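Local structure of Glyco_hydro_cc domain-containing protein (Pseudomonas viridiflava, 6UAV) at residues A99-W102 with P103-E106; Q205-A208 with E209-M213; T127-D131 with P132-L136; D198-E201 with K202-Q206; L105-I108 with S109-G113. The protein cleaves beta-1,3-glucan chains internally as a glycoside hydrolase family 128 (subgroup II) endo-beta-1,3-glucanase, probably after export from the cell. One frame throughout, in Å; residues are numbered along the deposited sequence.

Contact 1 (A99-W102 with P103-E106); sequences AQLW and PRLE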
loop_
_atom_site.group_PDB
_atom_site.type_symbol
_atom_site.label_atom_id
_atom_site.label_comp_id
_atom_site.label_asym_id
_atom_site.label_seq_id
_atom_site.Cartn_x
_atom_site.Cartn_y
_atom_site.Cartn_z
ATOM N N ALA A 99 18.867 -4.125 2.697
ATOM C CA ALA A 99 19.968 -3.152 2.708
ATOM C C ALA A 99 20.746 -3.245 1.382
ATOM O O ALA A 99 21.112 -2.204 0.867
ATOM C CB ALA A 99 20.879 -3.346 3.925
ATOM N N GLN A 100 21.028 -4.459 0.896
ATOM C CA GLN A 100 21.791 -4.636 -0.369
ATOM C C GLN A 100 21.027 -3.999 -1.553
ATOM O O GLN A 100 21.667 -3.367 -2.450
ATOM C CB GLN A 100 22.083 -6.124 -0.612
ATOM C CG GLN A 100 22.869 -6.436 -1.888
ATOM C CD GLN A 100 23.492 -7.820 -1.824
ATOM O OE1 GLN A 100 23.190 -8.632 -0.970
ATOM N NE2 GLN A 100 24.363 -8.154 -2.738
ATOM N N LEU A 101 19.718 -4.155 -1.630
ATOM C CA LEU A 101 18.883 -3.561 -2.711
ATOM C C LEU A 101 18.874 -2.038 -2.591
ATOM O O LEU A 101 18.712 -1.352 -3.590
ATOM C CB LEU A 101 17.471 -4.152 -2.648
ATOM C CG LEU A 101 16.464 -3.613 -3.660
ATOM C CD1 LEU A 101 16.903 -3.918 -5.074
ATOM C CD2 LEU A 101 15.080 -4.156 -3.405
ATOM N N TRP A 102 18.902 -1.518 -1.382
ATOM C CA TRP A 102 18.410 -0.140 -1.137
ATOM C C TRP A 102 19.120 0.883 -1.996
ATOM O O TRP A 102 18.466 1.807 -2.508
ATOM C CB TRP A 102 18.463 0.204 0.371
ATOM C CG TRP A 102 17.404 1.201 0.734
ATOM C CD1 TRP A 102 17.512 2.557 0.952
ATOM C CD2 TRP A 102 16.010 0.903 0.816
ATOM N NE1 TRP A 102 16.274 3.078 1.201
ATOM C CE2 TRP A 102 15.336 2.110 1.106
ATOM C CE3 TRP A 102 15.253 -0.259 0.663
ATOM C CZ2 TRP A 102 13.953 2.181 1.286
ATOM C CZ3 TRP A 102 13.887 -0.188 0.893
ATOM C CH2 TRP A 102 13.261 1.008 1.202
ATOM N N PRO A 103 20.462 0.834 -2.169
ATOM C CA PRO A 103 21.150 1.864 -2.977
ATOM C C PRO A 103 20.593 1.956 -4.415
ATOM O O PRO A 103 20.600 3.054 -4.988
ATOM C CB PRO A 103 22.630 1.454 -2.930
ATOM C CG PRO A 103 22.735 0.687 -1.573
ATOM C CD PRO A 103 21.432 -0.092 -1.539
ATOM N N ARG A 104 20.207 0.834 -5.001
ATOM C CA ARG A 104 19.521 0.795 -6.340
ATOM C C ARG A 104 18.225 1.628 -6.313
ATOM O O ARG A 104 17.957 2.363 -7.286
ATOM C CB ARG A 104 19.289 -0.664 -6.752
ATOM C CG ARG A 104 20.574 -1.356 -7.192
ATOM C CD ARG A 104 20.352 -2.845 -7.362
ATOM N NE ARG A 104 19.383 -3.244 -8.365
ATOM C CZ ARG A 104 18.942 -4.489 -8.480
ATOM N NH1 ARG A 104 19.472 -5.411 -7.682
ATOM N NH2 ARG A 104 18.067 -4.828 -9.425
ATOM N N LEU A 105 17.442 1.535 -5.234
ATOM C CA LEU A 105 16.206 2.330 -5.040
ATOM C C LEU A 105 16.566 3.784 -4.828
ATOM O O LEU A 105 15.875 4.660 -5.381
ATOM C CB LEU A 105 15.386 1.746 -3.891
ATOM C CG LEU A 105 15.083 0.256 -4.038
ATOM C CD1 LEU A 105 14.307 -0.175 -2.856
ATOM C CD2 LEU A 105 14.306 -0.069 -5.327
ATOM N N GLU A 106 17.580 4.069 -4.004
ATOM C CA GLU A 106 18.021 5.459 -3.802
ATOM C C GLU A 106 18.477 6.042 -5.135
ATOM O O GLU A 106 18.323 7.292 -5.361
ATOM C CB GLU A 106 19.142 5.471 -2.746
ATOM C CG GLU A 106 18.649 5.127 -1.382
ATOM C CD GLU A 106 19.720 4.986 -0.326
ATOM O OE1 GLU A 106 20.829 4.602 -0.699
ATOM O OE2 GLU A 106 19.414 5.247 0.887
#

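Contact 2 (Q205-A208 with E209-M213); sequences QQMA and EMVTM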
loop_
_atom_site.group_PDB
_atom_site.type_symbol
_atom_site.label_atom_id
_atom_site.label_comp_id
_atom_site.label_asym_id
_atom_site.label_seq_id
_atom_site.Cartn_x
_atom_site.Cartn_y
_atom_site.Cartn_z
ATOM N N GLN A 205 -18.719 -1.248 9.428
ATOM C CA GLN A 205 -18.422 -0.587 10.726
ATOM C C GLN A 205 -16.907 -0.384 10.826
ATOM O O GLN A 205 -16.440 0.712 11.205
ATOM C CB GLN A 205 -19.049 -1.392 11.853
ATOM C CG GLN A 205 -19.026 -0.668 13.195
ATOM C CD GLN A 205 -17.685 -0.664 13.885
ATOM O OE1 GLN A 205 -16.860 -1.566 13.712
ATOM N NE2 GLN A 205 -17.443 0.372 14.675
ATOM N N GLN A 206 -16.143 -1.421 10.540
ATOM C CA GLN A 206 -14.683 -1.358 10.736
ATOM C C GLN A 206 -14.054 -0.489 9.629
ATOM O O GLN A 206 -13.142 0.306 9.955
ATOM C CB GLN A 206 -14.092 -2.757 10.765
ATOM C CG GLN A 206 -14.156 -3.358 12.154
ATOM C CD GLN A 206 -13.327 -2.545 13.132
ATOM O OE1 GLN A 206 -12.089 -2.539 13.022
ATOM N NE2 GLN A 206 -14.002 -1.843 14.062
ATOM N N MET A 207 -14.580 -0.525 8.405
ATOM C CA MET A 207 -14.114 0.395 7.334
ATOM C C MET A 207 -14.331 1.829 7.784
ATOM O O MET A 207 -13.404 2.651 7.652
ATOM C CB MET A 207 -14.855 0.143 6.008
ATOM C CG MET A 207 -14.564 1.212 4.983
ATOM S SD MET A 207 -15.494 0.920 3.483
ATOM C CE MET A 207 -14.431 -0.325 2.748
ATOM N N ALA A 208 -15.488 2.158 8.315
ATOM C CA ALA A 208 -15.727 3.565 8.721
ATOM C C ALA A 208 -14.719 3.961 9.822
ATOM O O ALA A 208 -14.158 5.061 9.784
ATOM C CB ALA A 208 -17.178 3.740 9.146
ATOM N N GLU A 209 -14.561 3.116 10.837
ATOM C CA GLU A 209 -13.646 3.413 11.970
ATOM C C GLU A 209 -12.221 3.617 11.429
ATOM O O GLU A 209 -11.606 4.630 11.730
ATOM C CB GLU A 209 -13.651 2.279 12.998
ATOM C CG GLU A 209 -14.685 2.540 14.046
ATOM C CD GLU A 209 -14.569 1.791 15.361
ATOM O OE1 GLU A 209 -13.559 1.061 15.572
ATOM O OE2 GLU A 209 -15.533 1.930 16.137
ATOM N N MET A 210 -11.739 2.672 10.636
ATOM C CA MET A 210 -10.341 2.709 10.145
ATOM C C MET A 210 -10.173 3.900 9.206
ATOM O O MET A 210 -9.166 4.583 9.342
ATOM C CB MET A 210 -9.984 1.408 9.456
ATOM C CG MET A 210 -10.118 0.249 10.379
ATOM S SD MET A 210 -9.832 -1.425 9.581
ATOM C CE MET A 210 -8.092 -1.354 9.874
ATOM N N VAL A 211 -11.099 4.122 8.288
ATOM C CA VAL A 211 -10.953 5.247 7.324
ATOM C C VAL A 211 -10.973 6.562 8.098
ATOM O O VAL A 211 -10.134 7.488 7.791
ATOM C CB VAL A 211 -12.047 5.205 6.221
ATOM C CG1 VAL A 211 -12.115 6.530 5.443
ATOM C CG2 VAL A 211 -11.773 4.061 5.293
ATOM N N THR A 212 -11.871 6.707 9.070
ATOM C CA THR A 212 -11.947 7.984 9.835
ATOM C C THR A 212 -10.605 8.208 10.521
ATOM O O THR A 212 -10.128 9.368 10.578
ATOM C CB THR A 212 -13.079 7.989 10.852
ATOM O OG1 THR A 212 -14.287 7.849 10.110
ATOM C CG2 THR A 212 -13.120 9.251 11.679
ATOM N N MET A 213 -10.084 7.159 11.127
ATOM C CA MET A 213 -8.823 7.269 11.882
ATOM C C MET A 213 -7.694 7.653 10.903
ATOM O O MET A 213 -6.928 8.603 11.233
ATOM C CB MET A 213 -8.566 5.948 12.604
ATOM C CG MET A 213 -7.284 5.911 13.401
ATOM S SD MET A 213 -5.875 5.405 12.407
ATOM C CE MET A 213 -6.313 3.714 12.035
HETATM O O HOH W 1 -13.079 -0.721 17.119
#

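Contact 3 (T127-D131 with P132-L136); sequences TGYGD and PVAWL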
loop_
_atom_site.group_PDB
_atom_site.type_symbol
_atom_site.label_atom_id
_atom_site.label_comp_id
_atom_site.label_asym_id
_atom_site.label_seq_id
_atom_site.Cartn_x
_atom_site.Cartn_y
_atom_site.Cartn_z
ATOM N N THR A 127 11.767 -16.033 10.290
ATOM C CA THR A 127 12.425 -16.377 11.562
ATOM C C THR A 127 13.064 -15.156 12.218
ATOM O O THR A 127 13.928 -14.511 11.590
ATOM C CB THR A 127 13.522 -17.434 11.371
ATOM O OG1 THR A 127 12.909 -18.511 10.678
ATOM C CG2 THR A 127 14.063 -17.879 12.705
ATOM N N GLY A 128 12.712 -14.907 13.486
ATOM C CA GLY A 128 13.256 -13.777 14.269
ATOM C C GLY A 128 12.639 -12.439 13.920
ATOM O O GLY A 128 12.851 -11.467 14.736
ATOM N N TYR A 129 11.860 -12.332 12.819
ATOM C CA TYR A 129 11.454 -10.985 12.341
ATOM C C TYR A 129 9.926 -10.913 12.167
ATOM O O TYR A 129 9.437 -10.074 11.375
ATOM C CB TYR A 129 12.257 -10.574 11.102
ATOM C CG TYR A 129 13.728 -10.345 11.324
ATOM C CD1 TYR A 129 14.187 -9.343 12.170
ATOM C CD2 TYR A 129 14.672 -11.155 10.678
ATOM C CE1 TYR A 129 15.550 -9.162 12.386
ATOM C CE2 TYR A 129 16.034 -11.003 10.906
ATOM C CZ TYR A 129 16.466 -9.974 11.738
ATOM O OH TYR A 129 17.807 -9.751 11.949
ATOM N N GLY A 130 9.184 -11.607 13.028
ATOM C CA GLY A 130 7.712 -11.410 13.088
ATOM C C GLY A 130 7.392 -9.946 13.378
ATOM O O GLY A 130 6.423 -9.370 12.805
ATOM N N ASP A 131 8.139 -9.349 14.285
ATOM C CA ASP A 131 7.881 -7.977 14.755
ATOM C C ASP A 131 8.477 -7.042 13.725
ATOM O O ASP A 131 9.702 -7.082 13.521
ATOM C CB ASP A 131 8.537 -7.713 16.103
ATOM C CG ASP A 131 8.275 -6.330 16.673
ATOM O OD1 ASP A 131 7.765 -5.459 15.984
ATOM O OD2 ASP A 131 8.558 -6.182 17.896
ATOM N N PRO A 132 7.687 -6.176 13.072
ATOM C CA PRO A 132 8.247 -5.287 12.055
ATOM C C PRO A 132 9.288 -4.327 12.616
ATOM O O PRO A 132 10.148 -3.832 11.858
ATOM C CB PRO A 132 7.038 -4.520 11.535
ATOM C CG PRO A 132 5.986 -4.681 12.600
ATOM C CD PRO A 132 6.218 -6.057 13.179
ATOM N N VAL A 133 9.242 -4.088 13.914
ATOM C CA VAL A 133 10.231 -3.234 14.603
ATOM C C VAL A 133 11.564 -3.950 14.577
ATOM O O VAL A 133 12.601 -3.320 14.358
ATOM C CB VAL A 133 9.786 -2.812 16.025
ATOM C CG1 VAL A 133 10.920 -2.145 16.787
ATOM C CG2 VAL A 133 8.641 -1.832 15.938
ATOM N N ALA A 134 11.579 -5.247 14.838
ATOM C CA ALA A 134 12.855 -5.985 14.823
ATOM C C ALA A 134 13.385 -5.959 13.400
ATOM O O ALA A 134 14.599 -5.749 13.217
ATOM C CB ALA A 134 12.667 -7.407 15.277
ATOM N N TRP A 135 12.546 -6.180 12.410
ATOM C CA TRP A 135 13.021 -6.195 11.004
ATOM C C TRP A 135 13.562 -4.808 10.640
ATOM O O TRP A 135 14.691 -4.721 10.103
ATOM C CB TRP A 135 11.927 -6.764 10.070
ATOM C CG TRP A 135 12.414 -7.006 8.664
ATOM C CD1 TRP A 135 12.822 -8.192 8.154
ATOM C CD2 TRP A 135 12.717 -6.012 7.685
ATOM N NE1 TRP A 135 13.279 -8.019 6.870
ATOM C CE2 TRP A 135 13.238 -6.671 6.551
ATOM C CE3 TRP A 135 12.542 -4.612 7.626
ATOM C CZ2 TRP A 135 13.667 -6.002 5.414
ATOM C CZ3 TRP A 135 12.922 -3.943 6.482
ATOM C CH2 TRP A 135 13.476 -4.633 5.394
ATOM N N LEU A 136 12.824 -3.754 10.911
ATOM C CA LEU A 136 13.257 -2.395 10.526
ATOM C C LEU A 136 14.500 -1.979 11.289
ATOM O O LEU A 136 15.371 -1.356 10.659
ATOM C CB LEU A 136 12.139 -1.380 10.741
ATOM C CG LEU A 136 10.975 -1.392 9.735
ATOM C CD1 LEU A 136 9.824 -0.576 10.282
ATOM C CD2 LEU A 136 11.419 -0.878 8.384
#

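Contact 4 (D198-E201 with K202-Q206); sequences DSLE and KQKQQ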
loop_
_atom_site.group_PDB
_atom_site.type_symbol
_atom_site.label_atom_id
_atom_site.label_comp_id
_atom_site.label_asym_id
_atom_site.label_seq_id
_atom_site.Cartn_x
_atom_site.Cartn_y
_atom_site.Cartn_z
ATOM N N ASP A 198 -17.763 -11.212 10.342
ATOM C CA ASP A 198 -18.458 -12.360 9.699
ATOM C C ASP A 198 -19.757 -11.822 9.073
ATOM O O ASP A 198 -20.618 -12.619 8.732
ATOM C CB ASP A 198 -18.689 -13.491 10.696
ATOM C CG ASP A 198 -19.404 -12.944 11.943
ATOM O OD1 ASP A 198 -19.530 -11.741 12.059
ATOM O OD2 ASP A 198 -20.047 -13.866 12.611
ATOM N N SER A 199 -19.847 -10.508 8.875
ATOM C CA SER A 199 -20.994 -9.875 8.190
ATOM C C SER A 199 -20.522 -8.643 7.412
ATOM O O SER A 199 -19.473 -7.989 7.753
ATOM C CB SER A 199 -22.135 -9.534 9.149
ATOM O OG SER A 199 -21.770 -8.459 10.010
ATOM N N LEU A 200 -21.320 -8.256 6.434
ATOM C CA LEU A 200 -21.100 -6.968 5.740
ATOM C C LEU A 200 -21.228 -5.775 6.712
ATOM O O LEU A 200 -20.387 -4.823 6.606
ATOM C CB LEU A 200 -22.038 -6.842 4.531
ATOM C CG LEU A 200 -22.047 -5.449 3.876
ATOM C CD1 LEU A 200 -20.665 -5.114 3.290
ATOM C CD2 LEU A 200 -23.145 -5.293 2.821
ATOM N N GLU A 201 -22.245 -5.712 7.574
ATOM C CA GLU A 201 -22.343 -4.551 8.484
ATOM C C GLU A 201 -20.959 -4.437 9.240
ATOM O O GLU A 201 -20.483 -3.327 9.418
ATOM C CB GLU A 201 -23.559 -4.618 9.419
ATOM C CG GLU A 201 -24.276 -3.225 9.597
ATOM C CD GLU A 201 -24.625 -2.398 8.338
ATOM O OE1 GLU A 201 -25.289 -2.936 7.407
ATOM O OE2 GLU A 201 -24.230 -1.194 8.255
ATOM N N LYS A 202 -20.377 -5.558 9.647
ATOM C CA LYS A 202 -19.247 -5.528 10.611
ATOM C C LYS A 202 -18.069 -5.002 9.806
ATOM O O LYS A 202 -17.359 -4.183 10.336
ATOM C CB LYS A 202 -18.994 -6.905 11.217
ATOM C CG LYS A 202 -19.967 -7.261 12.331
ATOM C CD LYS A 202 -19.649 -8.580 13.028
ATOM C CE LYS A 202 -20.832 -9.067 13.848
ATOM N NZ LYS A 202 -20.625 -10.364 14.543
ATOM N N GLN A 203 -17.966 -5.374 8.530
ATOM C CA GLN A 203 -16.852 -4.836 7.698
ATOM C C GLN A 203 -17.119 -3.350 7.457
ATOM O O GLN A 203 -16.161 -2.559 7.465
ATOM C CB GLN A 203 -16.686 -5.577 6.365
ATOM C CG GLN A 203 -15.391 -5.281 5.647
ATOM C CD GLN A 203 -14.183 -5.709 6.440
ATOM O OE1 GLN A 203 -13.527 -4.876 7.024
ATOM N NE2 GLN A 203 -13.863 -6.994 6.406
ATOM N N LYS A 204 -18.394 -2.960 7.238
ATOM C CA LYS A 204 -18.719 -1.510 7.008
ATOM C C LYS A 204 -18.356 -0.713 8.261
ATOM O O LYS A 204 -17.749 0.405 8.181
ATOM C CB LYS A 204 -20.195 -1.303 6.633
ATOM C CG LYS A 204 -20.591 -1.697 5.213
ATOM C CD LYS A 204 -22.086 -1.617 4.936
ATOM C CE LYS A 204 -22.544 -0.177 4.886
ATOM N NZ LYS A 204 -24.001 -0.122 4.675
ATOM N N GLN A 205 -18.719 -1.248 9.428
ATOM C CA GLN A 205 -18.422 -0.587 10.726
ATOM C C GLN A 205 -16.907 -0.384 10.826
ATOM O O GLN A 205 -16.440 0.712 11.205
ATOM C CB GLN A 205 -19.049 -1.392 11.853
ATOM C CG GLN A 205 -19.026 -0.668 13.195
ATOM C CD GLN A 205 -17.685 -0.664 13.885
ATOM O OE1 GLN A 205 -16.860 -1.566 13.712
ATOM N NE2 GLN A 205 -17.443 0.372 14.675
ATOM N N GLN A 206 -16.143 -1.421 10.540
ATOM C CA GLN A 206 -14.683 -1.358 10.736
ATOM C C GLN A 206 -14.054 -0.489 9.629
ATOM O O GLN A 206 -13.142 0.306 9.955
ATOM C CB GLN A 206 -14.092 -2.757 10.765
ATOM C CG GLN A 206 -14.156 -3.358 12.154
ATOM C CD GLN A 206 -13.327 -2.545 13.132
ATOM O OE1 GLN A 206 -12.089 -2.539 13.022
ATOM N NE2 GLN A 206 -14.002 -1.843 14.062
#

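Contact 5 (L105-I108 with S109-G113); sequences LEQI and SAQTG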
loop_
_atom_site.group_PDB
_atom_site.type_symbol
_atom_site.label_atom_id
_atom_site.label_comp_id
_atom_site.label_asym_id
_atom_site.label_seq_id
_atom_site.Cartn_x
_atom_site.Cartn_y
_atom_site.Cartn_z
ATOM N N LEU A 105 17.442 1.535 -5.234
ATOM C CA LEU A 105 16.206 2.330 -5.040
ATOM C C LEU A 105 16.566 3.784 -4.828
ATOM O O LEU A 105 15.875 4.660 -5.381
ATOM C CB LEU A 105 15.386 1.746 -3.891
ATOM C CG LEU A 105 15.083 0.256 -4.038
ATOM C CD1 LEU A 105 14.307 -0.175 -2.856
ATOM C CD2 LEU A 105 14.306 -0.069 -5.327
ATOM N N GLU A 106 17.580 4.069 -4.004
ATOM C CA GLU A 106 18.021 5.459 -3.802
ATOM C C GLU A 106 18.477 6.042 -5.135
ATOM O O GLU A 106 18.323 7.292 -5.361
ATOM C CB GLU A 106 19.142 5.471 -2.746
ATOM C CG GLU A 106 18.649 5.127 -1.382
ATOM C CD GLU A 106 19.720 4.986 -0.326
ATOM O OE1 GLU A 106 20.829 4.602 -0.699
ATOM O OE2 GLU A 106 19.414 5.247 0.887
ATOM N N GLN A 107 19.179 5.263 -5.938
ATOM C CA GLN A 107 19.640 5.734 -7.253
ATOM C C GLN A 107 18.395 6.078 -8.095
ATOM O O GLN A 107 18.344 7.154 -8.755
ATOM C CB GLN A 107 20.527 4.700 -7.942
ATOM C CG GLN A 107 20.939 5.231 -9.317
ATOM C CD GLN A 107 21.901 4.326 -10.057
ATOM O OE1 GLN A 107 21.570 3.179 -10.401
ATOM N NE2 GLN A 107 23.076 4.867 -10.338
ATOM N N ILE A 108 17.401 5.206 -8.109
ATOM C CA ILE A 108 16.152 5.447 -8.913
ATOM C C ILE A 108 15.487 6.734 -8.387
ATOM O O ILE A 108 15.116 7.596 -9.192
ATOM C CB ILE A 108 15.226 4.229 -8.861
ATOM C CG1 ILE A 108 15.780 3.063 -9.670
ATOM C CG2 ILE A 108 13.801 4.638 -9.249
ATOM C CD1 ILE A 108 15.265 1.695 -9.215
ATOM N N SER A 109 15.474 6.937 -7.074
ATOM C CA SER A 109 14.950 8.191 -6.478
ATOM C C SER A 109 15.733 9.396 -6.964
ATOM O O SER A 109 15.082 10.391 -7.357
ATOM C CB SER A 109 14.909 8.094 -4.952
ATOM O OG SER A 109 14.519 9.337 -4.396
ATOM N N ALA A 110 17.073 9.370 -6.948
ATOM C CA ALA A 110 17.891 10.521 -7.391
ATOM C C ALA A 110 17.691 10.802 -8.883
ATOM O O ALA A 110 17.582 11.971 -9.243
ATOM C CB ALA A 110 19.340 10.247 -7.107
ATOM N N GLN A 111 17.566 9.737 -9.689
ATOM C CA GLN A 111 17.548 9.852 -11.161
ATOM C C GLN A 111 16.154 10.266 -11.665
ATOM O O GLN A 111 16.056 10.766 -12.755
ATOM C CB GLN A 111 17.980 8.511 -11.734
ATOM C CG GLN A 111 19.465 8.282 -11.593
ATOM C CD GLN A 111 19.830 6.940 -12.166
ATOM O OE1 GLN A 111 19.014 6.024 -12.148
ATOM N NE2 GLN A 111 21.060 6.813 -12.609
ATOM N N THR A 112 15.116 10.079 -10.870
ATOM C CA THR A 112 13.719 10.307 -11.328
ATOM C C THR A 112 12.955 11.290 -10.433
ATOM O O THR A 112 11.924 11.846 -10.908
ATOM C CB THR A 112 12.956 8.982 -11.371
ATOM O OG1 THR A 112 12.653 8.575 -10.036
ATOM C CG2 THR A 112 13.667 7.899 -12.144
ATOM N N GLY A 113 13.407 11.498 -9.206
ATOM C CA GLY A 113 12.748 12.418 -8.259
ATOM C C GLY A 113 11.685 11.742 -7.407
ATOM O O GLY A 113 11.162 12.404 -6.476
#

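Contact 1 (A99-W102 with P103-E106)
Leu-105 lays its CD1 methyl over one face of the Trp-102 indole, a CH-pi contact with CD1 4.0 Å from the centroid of the six-membered ring and 3.6 Å from the nearest ring atom, CE3. Trp-102 has CG swung away from its backbone N (chi1 -151°), which carries the indole toward the barrel strands. A second apolar touch joins Leu-105 CD1 to Leu-101 CD2 at 4.1 Å, so one methyl bridges two residues of the preceding turn. Leu-101 CD1 in turn lies over a face of the Arg-104 guanidinium, 4.0 Å from NH1, off-centre toward the rim; the far end of that group makes a salt bridge with Asp-63.

Among the polar groups, Glu-106 brings its carboxylate to the indole edge, OE2 in the ring plane and 3.3 Å from Trp-102 CD1, with the two planes 74° apart. The carboxylate is held there by Tyr-143 and by the backbone N of Gln-153, while the carbonyl of Gln-153 takes the indole N-H.

In the backbone, Glu-106 N donates to Trp-102 O over 2.9 Å and nearly straight. Pro-103 has no N-H to give, and Arg-104 N makes a weak bond to Leu-101 O (3.0 Å). The helix is kinked at this proline, in helix 95-112 of a beta-alpha-beta unit of the TIM barrel.

Contact 2 (Q205-A208 with E209-M213)
Glu-209 reaches back one turn to Gln-205 and Gln-206, and its side chain can be followed outward atom by atom. CB rests against the carbonyl oxygens of both glutamines. CG comes alongside the Gln-205 amide, 3.6 Å from NE2. Beyond CG the chain is extended (chi2 -161°), which delivers the carboxylate to both amides. OE2 accepts a weak bond from Gln-205 NE2 at 2.9 Å, and OE1 a weak, longer one from Gln-206 NE2 at 3.3 Å; the carboxylate stands steeply to both amide planes, at 75° and 71°. A water lies close to OE1 as well, but that contact is doubtful.

The two amides are themselves joined, Gln-206 NE2 donating in plane to a lone pair of Gln-205 OE1 at 2.9 Å. With Gln-206 OE1 taken by Asn-187, the rotation of that amide is fixed at both ends. A bound sulfate, probably from the crystallisation liquor, lies near the Glu-209 side chain.

On the inward side, the Met-207 and Val-211 side chains run side by side, Met-207 CG 4.0 Å from Val-211 CG2, and both touch Tyr-253 of helix 248-255. Met-210 N bonds to Gln-206 O at 2.8 Å, part of the regular i to i+4 series. A polar outer face and an apolar inner one make this an amphipathic helix of the TIM-barrel shell.

Contact 3 (T127-D131 with P132-L136)
Tyr-129 packs on Trp-135 and Asp-131 caps Val-133, fastening a loop to the start of helix 132-146, with Asp-131 as N-cap, on the outer layer of a TIM barrel. Gly-128 turns the chain with positive phi, and its carbonyl O comes 4.1 Å from Ala-134 CB.

Tyr-129 then supplies the aromatic part of the contact. Its first torsion (chi1 -67°) turns the ring onto the backbone of Ala-134 and Trp-135, CD1 3.6 Å from Trp-135 CA. The indole of Trp-135 turns its edge to the tyrosine face in a T-shaped pair, the tyrosine and five-membered ring planes at 80° and their centroids 5.4 Å apart. At the indole rim, Tyr-129 CB sits close to the ring plane, 3.8 Å from Trp-135 CD1. The indole N-H is spent on the carbonyl of Met-93, and the Tyr-129 carbonyl accepts from Asn-86, so both partners are also tied to the loop between strand 78-81 and helix 95-112. Gly-130 pairs through its backbone with Gly-124.

Asp-131 closes the segment with two acceptors. Its carbonyl O takes Trp-135 N at 3.2 Å in a fairly straight bond and Ala-134 N weakly. Pro-132, which has no amide hydrogen, occupies the first position of the helix. The side chain of Asp-131 stretches forward alongside Val-133, and OD1 receives Val-133 N at 2.9 Å, the donor standing 53° out of the carboxylate plane.

Contact 4 (D198-E201 with K202-Q206)
Ser-199 OG sits against the root of the Lys-202 side chain, 3.2 Å from CG, and accepts from Lys-202 N at the same distance. Chi1 of 70° sets the hydroxyl between the serine's own backbone N and carbonyl carbon, from where it faces the opening helix turn. Ser-199 O takes Gln-203 N at 3.1 Å and, weakly, Lys-202 N.

The close packing continues on the inner side, where Leu-200 CD1 meets the aliphatic part of Lys-204 at CG (3.9 Å) and both side chains rest on Leu-249. The bond from Lys-202 N to its OG makes Ser-199 the N-cap of helix 200-216, one of the helices wrapped round the TIM barrel, and the segment before it forms the end of a loop.

Toward solvent the grip is electrostatic. Lys-202, extended beyond CG, carries NZ to Asp-198 OD1 in a 3.0 Å salt bridge, approaching on the syn side of the carboxylate and 18° out of its plane; the methylene CD passes the same oxygen at 3.3 Å. Glu-201 is looser still: its OE2 stays 3.7 Å from Lys-204 NZ, a long salt bridge. That ammonium has a second carboxylate, Glu-248, and a cation-pi partner in Tyr-252.

Contact 5 (L105-I108 with S109-G113)
Thr-112 OG1 donates to Ile-108 O over 2.8 Å, from above the carbonyl plane. The first torsion of the threonine (chi1 74°) turns OG1 back over the last turn of the helix, onto that carbonyl. The same oxygen is met weakly by Thr-112 N at 3.0 Å and by Gln-111 N, three donors on one carbonyl as the helix loses its regular pattern. Before that, Ser-109, Ala-110 and Gln-111 give their N-H groups to Leu-105, Glu-106 and Gln-107 in ordinary helical bonds, the last of them at 2.9 Å. Gly-113 N bonds back to Ser-109 O at 2.7 Å. Ser-109 OG is bonded to Val-114 O and to the side chain of Gln-153.

Farther out, Gln-107 and Gln-111 stack their amides with the planes only 5° apart. Gln-111 CD lies 3.5 Å from Gln-107 CG, and the two NE2 atoms are 3.6 Å apart. The oxygens of both amides turn to Lys-67, Gln-107 OE1 by a hydrogen bond and Gln-111 OE1 by a weak one, which ties this face to helix 63-72.

The Ile-108 side chain runs beside that of Thr-112, pointing the same way, and packs against both Leu-79 of strand 78-81 and Leu-70 of helix 63-72. Thr-112 touches Leu-70 too, so neighbouring helices meet at this end. Gly-113 then leaves the helix: a helix C-terminus ended by a glycine of positive phi, leading into strand 115-121 of the TIM barrel.

Overall arrangement
All five contacts lie in the helical layer round a closed barrel of eight parallel strands. Along the chain the order is contact 1, contact 5, contact 3, contact 4, contact 2. Contacts 1 and 5 are overlapping stretches of helix 95-112, share Leu-105 and Glu-106 and have centres about 10 Å apart; contacts 4 and 2 do the same on helix 200-216 through Gln-205 and Gln-206. These two pairs lie on opposite sides of the chain's centre, contacts 1 and 2 about 35 Å apart between centres. Contact 3 opens helix 132-146, its nearest atoms about 6 Å from contact 1. The contacts thus shape two opposite flanks of the helical shell and one helix start, all within the catalytic core.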